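Local structure of AbyA5 (Verrucosispora maris, 4YWF) at residues Pro295-Ala300 with Leu349-Ala354. The protein catalyses acetate elimination in spirotetronate biosynthesis, working as a lyase built on an esterase-like alpha/beta-hydrolase fold. The protein carries 4 engineered substitutions. Numbering follows the deposited sequence.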
loop_
_atom_site.group_PDB
_atom_site.type_symbol
_atom_site.label_atom_id
_atom_site.label_comp_id
_atom_site.label_asym_id
_atom_site.label_seq_id
_atom_site.Cartn_x
_atom_site.Cartn_y
_atom_site.Cartn_z
ATOM N N PRO A 295 -1.550 -19.122 -2.617
ATOM C CA PRO A 295 -1.455 -18.884 -1.204
ATOM C C PRO A 295 -1.766 -17.421 -0.873
ATOM O O PRO A 295 -1.509 -16.495 -1.682
ATOM C CB PRO A 295 -0.019 -19.322 -0.840
ATOM C CG PRO A 295 0.643 -19.671 -2.120
ATOM C CD PRO A 295 -0.374 -19.842 -3.166
ATOM N N VAL A 296 -2.419 -17.253 0.275
ATOM C CA VAL A 296 -2.786 -15.981 0.798
ATOM C C VAL A 296 -2.436 -15.913 2.243
ATOM O O VAL A 296 -2.858 -16.751 3.028
ATOM C CB VAL A 296 -4.290 -15.699 0.677
ATOM C CG1 VAL A 296 -4.579 -14.339 1.251
ATOM C CG2 VAL A 296 -4.735 -15.786 -0.765
ATOM N N ALA A 297 -1.676 -14.890 2.584
ATOM C CA ALA A 297 -1.239 -14.612 3.968
ATOM C C ALA A 297 -1.815 -13.265 4.380
ATOM O O ALA A 297 -1.889 -12.357 3.548
ATOM C CB ALA A 297 0.314 -14.598 4.035
ATOM N N TYR A 298 -2.261 -13.165 5.646
ATOM C CA TYR A 298 -2.957 -12.013 6.147
ATOM C C TYR A 298 -2.634 -11.710 7.613
ATOM O O TYR A 298 -2.844 -12.528 8.547
ATOM C CB TYR A 298 -4.465 -12.281 5.934
ATOM C CG TYR A 298 -5.426 -11.184 6.256
ATOM C CD1 TYR A 298 -5.616 -10.730 7.558
ATOM C CD2 TYR A 298 -6.192 -10.620 5.254
ATOM C CE1 TYR A 298 -6.535 -9.728 7.836
ATOM C CE2 TYR A 298 -7.078 -9.608 5.490
ATOM C CZ TYR A 298 -7.252 -9.151 6.776
ATOM O OH TYR A 298 -8.187 -8.156 6.988
ATOM N N VAL A 299 -2.166 -10.532 7.848
ATOM C CA VAL A 299 -1.929 -10.058 9.215
ATOM C C VAL A 299 -3.162 -9.270 9.662
ATOM O O VAL A 299 -3.455 -8.196 9.134
ATOM C CB VAL A 299 -0.716 -9.139 9.358
ATOM C CG1 VAL A 299 -0.613 -8.701 10.841
ATOM C CG2 VAL A 299 0.584 -9.806 8.917
ATOM N N ALA A 300 -3.838 -9.787 10.685
ATOM C CA ALA A 300 -5.001 -9.155 11.228
ATOM C C ALA A 300 -4.627 -8.418 12.561
ATOM O O ALA A 300 -3.760 -8.843 13.317
ATOM C CB ALA A 300 -6.082 -10.174 11.476
ATOM N N LEU A 349 8.851 -15.296 1.014
ATOM C CA LEU A 349 9.966 -16.153 0.651
ATOM C C LEU A 349 9.598 -17.618 0.510
ATOM O O LEU A 349 10.143 -18.306 -0.371
ATOM C CB LEU A 349 11.102 -16.017 1.641
ATOM C CG LEU A 349 11.741 -14.641 1.775
ATOM C CD1 LEU A 349 12.784 -14.650 2.883
ATOM C CD2 LEU A 349 12.368 -14.163 0.478
ATOM N N GLU A 350 8.698 -18.105 1.354
ATOM C CA GLU A 350 8.191 -19.447 1.243
ATOM C C GLU A 350 7.408 -19.629 -0.017
ATOM O O GLU A 350 7.690 -20.537 -0.749
ATOM C CB GLU A 350 7.320 -19.805 2.431
ATOM C CG GLU A 350 6.865 -21.251 2.459
ATOM C CD GLU A 350 5.514 -21.422 1.800
ATOM O OE1 GLU A 350 4.812 -20.429 1.622
ATOM O OE2 GLU A 350 5.192 -22.531 1.379
HETATM N N MSE A 351 6.430 -18.737 -0.282
HETATM C CA MSE A 351 5.611 -18.842 -1.456
HETATM C C MSE A 351 6.392 -18.819 -2.732
HETATM O O MSE A 351 6.001 -19.440 -3.703
HETATM C CB MSE A 351 4.639 -17.646 -1.577
HETATM C CG MSE A 351 3.622 -17.643 -0.496
HETATM SE SE MSE A 351 2.594 -15.964 -0.632
HETATM C CE MSE A 351 1.666 -16.180 1.053
ATOM N N SER A 352 7.489 -18.099 -2.792
ATOM C CA SER A 352 8.230 -18.030 -4.037
ATOM C C SER A 352 9.379 -19.003 -4.105
ATOM O O SER A 352 10.145 -18.944 -5.068
ATOM C CB SER A 352 8.789 -16.603 -4.266
ATOM O OG SER A 352 9.673 -16.252 -3.236
ATOM N N GLY A 353 9.504 -19.893 -3.126
ATOM C CA GLY A 353 10.609 -20.871 -3.124
ATOM C C GLY A 353 12.003 -20.241 -3.045
ATOM O O GLY A 353 12.916 -20.607 -3.774
ATOM N N ALA A 354 12.162 -19.258 -2.184
ATOM C CA ALA A 354 13.426 -18.532 -2.080
ATOM C C ALA A 354 14.527 -19.421 -1.515
ATOM O O ALA A 354 14.262 -20.478 -0.946
ATOM C CB ALA A 354 13.262 -17.302 -1.210
#
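Met351, present as selenomethionine, carries the contact between segments 295-300 and 349-354, reaching from the last turn of helix 337-351 to Pro295 and Ala297. With CG anti to its own carbonyl carbon (chi1 -67°) and the chain extended beyond, the side chain runs straight out to the strand, and its terminal CE lies 3.6 Å from Ala297 CB. This inner end is the tight part: Trp343 and Gln347, from earlier turns of the same helix, also touch Ala297, and Val237 of the adjoining parallel strand touches Met351. The arrangement illustrates how an alpha/beta-hydrolase fold seats a helix against one face of its central sheet, with these two segments meeting through apolar side chains. Nearer the surface the fit is looser. Pro295 and Met351 lie alongside each other, pointing opposite ways; Pro295 CB and CG rest against Met351 CG, and Pro295 CB is also 4.0 Å from Met351 CE. Both residues remain partly exposed. Glu350 OE1 forms a salt bridge with Arg323 of the outermost strand 322-327. Just beyond Met351 the helix closes in a Schellman motif, with Gly353 at positive phi, Ala354 N bonded to Leu349 O at 2.9 Å and Gly353 N to Glu350 O at 3.1 Å, which turns the chain away from the strand.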